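Local coordinates for putative uncharacterized protein (PDB 4XRI) that probably carries protein cargo into the nucleus as a flexible importin-beta transport receptor of HEAT repeats, and is likely to bind a small GTPase, at residues Ala814-Ile819 / Ala842-Thr847. The protein carries 2 engineered substitutions. Numbering follows the deposited sequence.
Sequences ASMGVI and AMIRET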
loop_
_atom_site.group_PDB
_atom_site.type_symbol
_atom_site.label_atom_id
_atom_site.label_comp_id
_atom_site.label_asym_id
_atom_site.label_seq_id
_atom_site.Cartn_x
_atom_site.Cartn_y
_atom_site.Cartn_z
ATOM N N ALA A 814 21.469 -7.460 -13.865
ATOM C CA ALA A 814 22.218 -6.330 -14.409
ATOM C C ALA A 814 23.704 -6.430 -14.082
ATOM O O ALA A 814 24.556 -6.062 -14.893
ATOM C CB ALA A 814 21.654 -5.021 -13.880
ATOM N N SER A 815 24.004 -6.933 -12.889
ATOM C CA SER A 815 25.384 -7.109 -12.446
ATOM C C SER A 815 26.098 -8.155 -13.292
ATOM O O SER A 815 27.227 -7.940 -13.737
ATOM C CB SER A 815 25.428 -7.507 -10.971
ATOM O OG SER A 815 24.841 -6.507 -10.160
ATOM N N MET A 816 25.432 -9.288 -13.502
ATOM C CA MET A 816 25.944 -10.336 -14.378
ATOM C C MET A 816 26.205 -9.772 -15.768
ATOM O O MET A 816 27.234 -10.058 -16.381
ATOM C CB MET A 816 24.962 -11.513 -14.463
ATOM C CG MET A 816 24.699 -12.244 -13.154
ATOM S SD MET A 816 26.121 -13.136 -12.495
ATOM C CE MET A 816 26.761 -11.957 -11.308
ATOM N N GLY A 817 25.265 -8.966 -16.249
ATOM C CA GLY A 817 25.382 -8.340 -17.551
ATOM C C GLY A 817 26.624 -7.482 -17.675
ATOM O O GLY A 817 27.333 -7.550 -18.675
ATOM N N VAL A 818 26.894 -6.683 -16.647
ATOM C CA VAL A 818 28.047 -5.790 -16.654
ATOM C C VAL A 818 29.360 -6.567 -16.614
ATOM O O VAL A 818 30.322 -6.209 -17.299
ATOM C CB VAL A 818 27.983 -4.796 -15.471
ATOM C CG1 VAL A 818 29.350 -4.192 -15.179
ATOM C CG2 VAL A 818 26.972 -3.701 -15.778
ATOM N N ILE A 819 29.393 -7.632 -15.819
ATOM C CA ILE A 819 30.560 -8.504 -15.755
ATOM C C ILE A 819 30.894 -9.056 -17.139
ATOM O O ILE A 819 32.042 -9.014 -17.578
ATOM C CB ILE A 819 30.340 -9.668 -14.771
ATOM C CG1 ILE A 819 30.340 -9.150 -13.331
ATOM C CG2 ILE A 819 31.414 -10.732 -14.955
ATOM C CD1 ILE A 819 29.900 -10.190 -12.321
ATOM N N ALA A 842 31.892 -16.472 -6.770
ATOM C CA ALA A 842 30.821 -16.719 -5.811
ATOM C C ALA A 842 29.554 -15.960 -6.185
ATOM O O ALA A 842 28.449 -16.498 -6.096
ATOM C CB ALA A 842 31.273 -16.336 -4.407
ATOM N N MET A 843 29.724 -14.712 -6.609
ATOM C CA MET A 843 28.603 -13.867 -7.007
ATOM C C MET A 843 27.839 -14.470 -8.178
ATOM O O MET A 843 26.612 -14.553 -8.156
ATOM C CB MET A 843 29.101 -12.466 -7.373
ATOM C CG MET A 843 28.009 -11.437 -7.592
ATOM S SD MET A 843 28.687 -9.869 -8.166
ATOM C CE MET A 843 27.247 -8.810 -8.047
ATOM N N ILE A 844 28.577 -14.889 -9.200
ATOM C CA ILE A 844 27.984 -15.477 -10.394
ATOM C C ILE A 844 27.342 -16.821 -10.091
ATOM O O ILE A 844 26.209 -17.085 -10.500
ATOM C CB ILE A 844 29.031 -15.667 -11.497
ATOM C CG1 ILE A 844 29.680 -14.328 -11.830
ATOM C CG2 ILE A 844 28.400 -16.290 -12.735
ATOM C CD1 ILE A 844 30.772 -14.444 -12.847
ATOM N N ARG A 845 28.073 -17.665 -9.371
ATOM C CA ARG A 845 27.581 -18.991 -9.018
ATOM C C ARG A 845 26.289 -18.908 -8.211
ATOM O O ARG A 845 25.360 -19.679 -8.440
ATOM C CB ARG A 845 28.635 -19.769 -8.234
ATOM C CG ARG A 845 28.202 -21.180 -7.883
ATOM C CD ARG A 845 29.020 -21.749 -6.743
ATOM N NE ARG A 845 28.318 -22.841 -6.077
ATOM C CZ ARG A 845 27.365 -22.668 -5.166
ATOM N NH1 ARG A 845 26.776 -23.720 -4.610
ATOM N NH2 ARG A 845 26.997 -21.444 -4.812
ATOM N N GLU A 846 26.234 -17.966 -7.274
ATOM C CA GLU A 846 25.028 -17.754 -6.478
ATOM C C GLU A 846 23.860 -17.347 -7.364
ATOM O O GLU A 846 22.724 -17.770 -7.152
ATOM C CB GLU A 846 25.258 -16.686 -5.406
ATOM C CG GLU A 846 24.025 -16.399 -4.561
ATOM C CD GLU A 846 24.124 -15.090 -3.806
ATOM O OE1 GLU A 846 24.457 -14.063 -4.436
ATOM O OE2 GLU A 846 23.869 -15.088 -2.584
ATOM N N THR A 847 24.153 -16.524 -8.363
ATOM C CA THR A 847 23.126 -15.987 -9.241
ATOM C C THR A 847 22.576 -17.063 -10.168
ATOM O O THR A 847 21.369 -17.136 -10.400
ATOM C CB THR A 847 23.667 -14.824 -10.092
ATOM O OG1 THR A 847 24.467 -13.959 -9.276
ATOM C CG2 THR A 847 22.519 -14.028 -10.695
#
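Apolar packing carries this helix-to-helix contact, with 272 Å² buried in total and no hydrogen bond crossing it. Met816 contributes most: the turn at chi2 (-67°) puts its sulphur against the backbone of the facing helix, SD 3.7 Å from Ile844 CA. A second bend at chi3 (97°) sends Met816 CE to Ile844 CG1 at 3.8 Å, the two side chains crossing obliquely, and also to Met843 CG. Met843, by contrast, is extended: CG stands anti to the backbone N and the chain runs straight on, so that its terminal CE arrives 3.7 Å from Ser815 CB. Ile819 closes the apolar patch more loosely, its CD1 lying 4.2 Å from Ile844 CG1.

These segments belong to helices 809-825 and 838-849 in the C-terminal part of the HEAT-repeat solenoid of importin-beta. The N-to-C directions of the two short segments differ by 131°, closer to antiparallel than to parallel, and their axes approach to 10.7 Å. Helix 855-872 also packs on Met816, Ile844 and Thr847, while helix 791-802 touches Ser815 and Ile819.

Both buried hydroxyls are bonded within their own helices. Thr847 OG1 donates to Met843 O over a very short 2.5 Å, approaching from above the carbonyl plane, and that oxygen also accepts from Thr847 N; Ser815 OG is bonded to Leu811 O. With OG1 so held, Thr847 meets Met816 tip to tip, CG2 lying 3.7 Å from Met816 CG and OG1 in van der Waals contact with SD and CE. An alanine here, lacking OG1 and CG2, would probably leave the end of Met816 less firmly packed and Met843 O without its hydroxyl donor.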